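Local structure of ParB domain protein nuclease (Sulfolobus solfataricus, 5K5D) at residues B[115-118]-B[119-123]; B[95-98]-B[99-103]. The protein probably acts in DNA segregation as a ParB-type partition protein, with a ParB-like N-terminal domain and possibly nuclease activity. The protein carries 4 engineered substitutions. All coordinates share one frame; numbering follows the deposited sequence.

Coming from the N terminus, the chain first meets interaction 2, where helix 90-99 finishes and residues 100-103 turn out of it; only afterwards does it enter helix 109-128, whose middle holds interaction 1. The pair thus sets a helix end beside a helix middle, which satisfy their backbones differently. The two are in series, neither nested nor crossed, and each is local, closing no more than a turn or two of backbone. Their centres lie about 11 Å apart and their side chains touch: F116 stacks on W98, and L115 packs against both W98 and N101. Together they join the ParB-like N-terminal region, through strands 51-53 and 59-61, to helix 170-180.

Interaction 1 of 2, residues B[115-118]-B[119-123]; sequences LFQK and IADRI
L115 opens a run of successive i to i+4 bonds in the middle of helix 109-128: its O receives I119 N at 2.8 Å. On the buried side the two side chains lie alongside each other, pointing the same way, with L115 CD1 3.8 Å from I119 CG1. The leucine takes this position with CG opposite its backbone N (chi1 171°), and M28 touches both side chains. F116 continues the pattern: its O accepts A120 N at 2.8 Å, with an almost straight N-H...O angle of 171°. Its CB points away from I119-I123, and its ring touches L180. Q117 O then accepts D121 N at 2.9 Å. Beside this bond the extended glutamine chain passes the aspartate at a slant, the amide and carboxylate planes 48° apart, and Q117 CG comes 3.8 Å from D121 OD1. The carboxylate has stronger partners beyond this helix, a salt bridge to R199 and a hydrogen bond to Y173 that together probably limit its rotation. K118 is on the more open side, where its aliphatic part runs beside the bent chain of R122. Although both are cationic, their ends stay apart, R122 NE pairing with E24 and K118 NZ bonding weakly to M28 O. The closest approach of these two side chains is K118 CB to R122 NH1, at 3.7 Å.

Interaction 2 of 2, residues B[95-98]-B[99-103]; sequences ELIW and TFNGV
T99, the last residue of helix 90-99, gives its N-H to E95 O over 2.9 Å, an ordinary helical bond, before the chain leaves the helix in a C-terminal turn. F100 N still reaches back one full turn, to L96 O at 2.9 Å, but F100 is the first residue with non-helical backbone angles. Its side chain lies alongside that of L96, and the two touch where ring atom CE1 meets L96 CD2 at 4.0 Å; I52 of strand 51-53 borders both. N101 replaces the expected backbone bond with a side-chain one. Its CG sits beside its own backbone N (chi1 -68°), which swings the amide back over the helix end so that ND2 meets I97 O at 2.7 Å. The donor approaches a lone pair in the carbonyl plane, and that oxygen in turn lies nearly in the plane of the amide. ND2 also bonds to D61 of strand 59-61, so the amide is gripped from the helix end and from the sheet, which should fix its rotation. N101 N turns instead to W98 O, 3.3 Å away and well above the carbonyl plane. G102 N reaches the same oxygen from the same face, making the shorter bond at 2.8 Å and leaving W98 O with two donors. The CA of G102 then sits over one face of the indole, toward its rim, while NE1 is held by L180 O. Replacing W98 with an alanine would probably leave L180 O without this donor, and G102 and F116 without the ring they pack on. Glycine suits this place, because a CB at this position would clash with W98 CE2; instead, G102 CA makes a CH-pi contact 3.7 Å from the centroid of the W98 six-membered ring.

Interaction 1 of 2, residues B[115-118]-B[119-123]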
# COMPACT_ATOMS: atom_id res chain seq x y z
N LEU B 115 0.20 -1.67 -0.92
CA LEU B 115 0.51 -1.81 0.49
C LEU B 115 0.91 -0.45 1.06
O LEU B 115 0.48 -0.07 2.15
CB LEU B 115 1.63 -2.82 0.71
CG LEU B 115 2.22 -2.94 2.12
CD1 LEU B 115 1.15 -3.32 3.14
CD2 LEU B 115 3.35 -3.95 2.14
N PHE B 116 1.74 0.26 0.31
CA PHE B 116 2.23 1.56 0.74
C PHE B 116 1.07 2.50 1.05
O PHE B 116 1.05 3.13 2.11
CB PHE B 116 3.11 2.18 -0.35
CG PHE B 116 4.13 3.13 0.18
CD1 PHE B 116 4.34 3.26 1.55
CD2 PHE B 116 4.90 3.91 -0.68
CE1 PHE B 116 5.28 4.14 2.04
CE2 PHE B 116 5.84 4.79 -0.20
CZ PHE B 116 6.03 4.91 1.17
N GLN B 117 0.12 2.59 0.14
CA GLN B 117 -1.07 3.41 0.36
C GLN B 117 -1.87 2.93 1.57
O GLN B 117 -2.31 3.74 2.38
CB GLN B 117 -1.97 3.44 -0.88
CG GLN B 117 -3.27 4.17 -0.66
CD GLN B 117 -4.18 4.16 -1.87
OE1 GLN B 117 -3.72 4.01 -3.00
NE2 GLN B 117 -5.48 4.30 -1.63
N LYS B 118 -2.07 1.62 1.68
CA LYS B 118 -2.83 1.06 2.80
C LYS B 118 -2.19 1.48 4.11
O LYS B 118 -2.88 1.82 5.07
CB LYS B 118 -2.89 -0.46 2.73
CG LYS B 118 -3.91 -1.01 1.76
CD LYS B 118 -3.93 -2.52 1.82
CE LYS B 118 -4.71 -3.11 0.66
NZ LYS B 118 -4.66 -4.60 0.68
N ILE B 119 -0.87 1.46 4.13
CA ILE B 119 -0.12 1.88 5.30
C ILE B 119 -0.25 3.38 5.55
O ILE B 119 -0.67 3.80 6.62
CB ILE B 119 1.37 1.48 5.20
CG1 ILE B 119 1.50 -0.05 5.14
CG2 ILE B 119 2.16 2.03 6.36
CD1 ILE B 119 1.01 -0.76 6.40
N ALA B 120 0.08 4.19 4.54
CA ALA B 120 0.08 5.64 4.70
C ALA B 120 -1.28 6.19 5.13
O ALA B 120 -1.37 7.12 5.93
CB ALA B 120 0.57 6.33 3.43
N ASP B 121 -2.34 5.60 4.58
CA ASP B 121 -3.71 5.93 4.96
C ASP B 121 -3.98 5.65 6.43
O ASP B 121 -4.68 6.42 7.09
CB ASP B 121 -4.71 5.13 4.11
CG ASP B 121 -4.88 5.70 2.71
OD1 ASP B 121 -4.04 6.51 2.27
OD2 ASP B 121 -5.87 5.32 2.04
N ARG B 122 -3.44 4.55 6.95
CA ARG B 122 -3.61 4.20 8.35
C ARG B 122 -2.90 5.21 9.23
O ARG B 122 -3.46 5.72 10.20
CB ARG B 122 -3.07 2.80 8.66
CG ARG B 122 -3.62 1.67 7.81
CD ARG B 122 -5.14 1.61 7.86
NE ARG B 122 -5.62 0.25 7.60
CZ ARG B 122 -5.75 -0.29 6.40
NH1 ARG B 122 -5.43 0.40 5.31
NH2 ARG B 122 -6.21 -1.53 6.28
N ILE B 123 -1.64 5.48 8.88
CA ILE B 123 -0.82 6.41 9.65
C ILE B 123 -1.45 7.81 9.67
O ILE B 123 -1.32 8.54 10.66
CB ILE B 123 0.61 6.50 9.08
CG1 ILE B 123 1.33 5.16 9.24
CG2 ILE B 123 1.39 7.61 9.76
CD1 ILE B 123 1.54 4.75 10.67

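Interaction 2 of 2, residues B[95-98]-B[99-103]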
# COMPACT_ATOMS: atom_id res chain seq x y z
N GLU B 95 3.96 0.07 10.94
CA GLU B 95 5.33 0.36 10.51
C GLU B 95 6.12 -0.92 10.29
O GLU B 95 6.87 -1.03 9.32
CB GLU B 95 6.02 1.28 11.51
CG GLU B 95 5.50 2.71 11.44
CD GLU B 95 5.62 3.46 12.75
OE1 GLU B 95 6.51 3.13 13.56
OE2 GLU B 95 4.81 4.39 12.96
N LEU B 96 5.94 -1.88 11.19
CA LEU B 96 6.59 -3.18 11.06
C LEU B 96 6.18 -3.89 9.77
O LEU B 96 7.03 -4.40 9.05
CB LEU B 96 6.29 -4.06 12.27
CG LEU B 96 6.98 -3.58 13.55
CD1 LEU B 96 6.59 -4.44 14.74
CD2 LEU B 96 8.49 -3.58 13.34
N ILE B 97 4.88 -3.90 9.49
CA ILE B 97 4.38 -4.57 8.29
C ILE B 97 4.98 -3.95 7.03
O ILE B 97 5.25 -4.65 6.06
CB ILE B 97 2.85 -4.51 8.20
CG1 ILE B 97 2.21 -5.38 9.28
CG2 ILE B 97 2.38 -4.98 6.82
CD1 ILE B 97 0.70 -5.18 9.42
N TRP B 98 5.20 -2.64 7.06
CA TRP B 98 5.79 -1.96 5.91
C TRP B 98 7.28 -2.25 5.82
O TRP B 98 7.82 -2.46 4.74
CB TRP B 98 5.56 -0.46 5.98
CG TRP B 98 6.27 0.28 4.89
CD1 TRP B 98 7.30 1.17 5.02
CD2 TRP B 98 6.02 0.18 3.48
NE1 TRP B 98 7.69 1.64 3.79
CE2 TRP B 98 6.92 1.05 2.83
CE3 TRP B 98 5.11 -0.55 2.71
CZ2 TRP B 98 6.94 1.20 1.44
CZ3 TRP B 98 5.14 -0.40 1.34
CH2 TRP B 98 6.05 0.47 0.72
N THR B 99 7.93 -2.25 6.97
CA THR B 99 9.36 -2.50 7.02
C THR B 99 9.69 -3.87 6.46
O THR B 99 10.66 -4.02 5.72
CB THR B 99 9.92 -2.39 8.45
OG1 THR B 99 9.95 -1.02 8.84
CG2 THR B 99 11.32 -2.96 8.50
N PHE B 100 8.88 -4.86 6.81
CA PHE B 100 9.16 -6.23 6.41
C PHE B 100 8.52 -6.65 5.09
O PHE B 100 8.60 -7.81 4.71
CB PHE B 100 8.78 -7.21 7.52
CG PHE B 100 9.68 -7.12 8.72
CD1 PHE B 100 9.21 -6.60 9.92
CD2 PHE B 100 11.00 -7.53 8.64
CE1 PHE B 100 10.05 -6.51 11.02
CE2 PHE B 100 11.84 -7.44 9.73
CZ PHE B 100 11.37 -6.92 10.92
N ASN B 101 7.88 -5.71 4.40
CA ASN B 101 7.22 -6.04 3.14
C ASN B 101 7.49 -5.09 1.97
O ASN B 101 7.55 -5.53 0.82
CB ASN B 101 5.72 -6.23 3.36
CG ASN B 101 5.40 -7.45 4.18
OD1 ASN B 101 5.31 -8.56 3.66
ND2 ASN B 101 5.23 -7.26 5.49
N GLY B 102 7.66 -3.81 2.27
CA GLY B 102 7.88 -2.81 1.23
C GLY B 102 9.08 -3.06 0.34
O GLY B 102 9.05 -2.75 -0.85
N VAL B 103 10.15 -3.61 0.91
CA VAL B 103 11.37 -3.90 0.16
C VAL B 103 11.34 -5.28 -0.49
O VAL B 103 12.14 -5.59 -1.37
CB VAL B 103 12.62 -3.79 1.07
CG1 VAL B 103 13.87 -4.25 0.33
CG2 VAL B 103 12.80 -2.37 1.58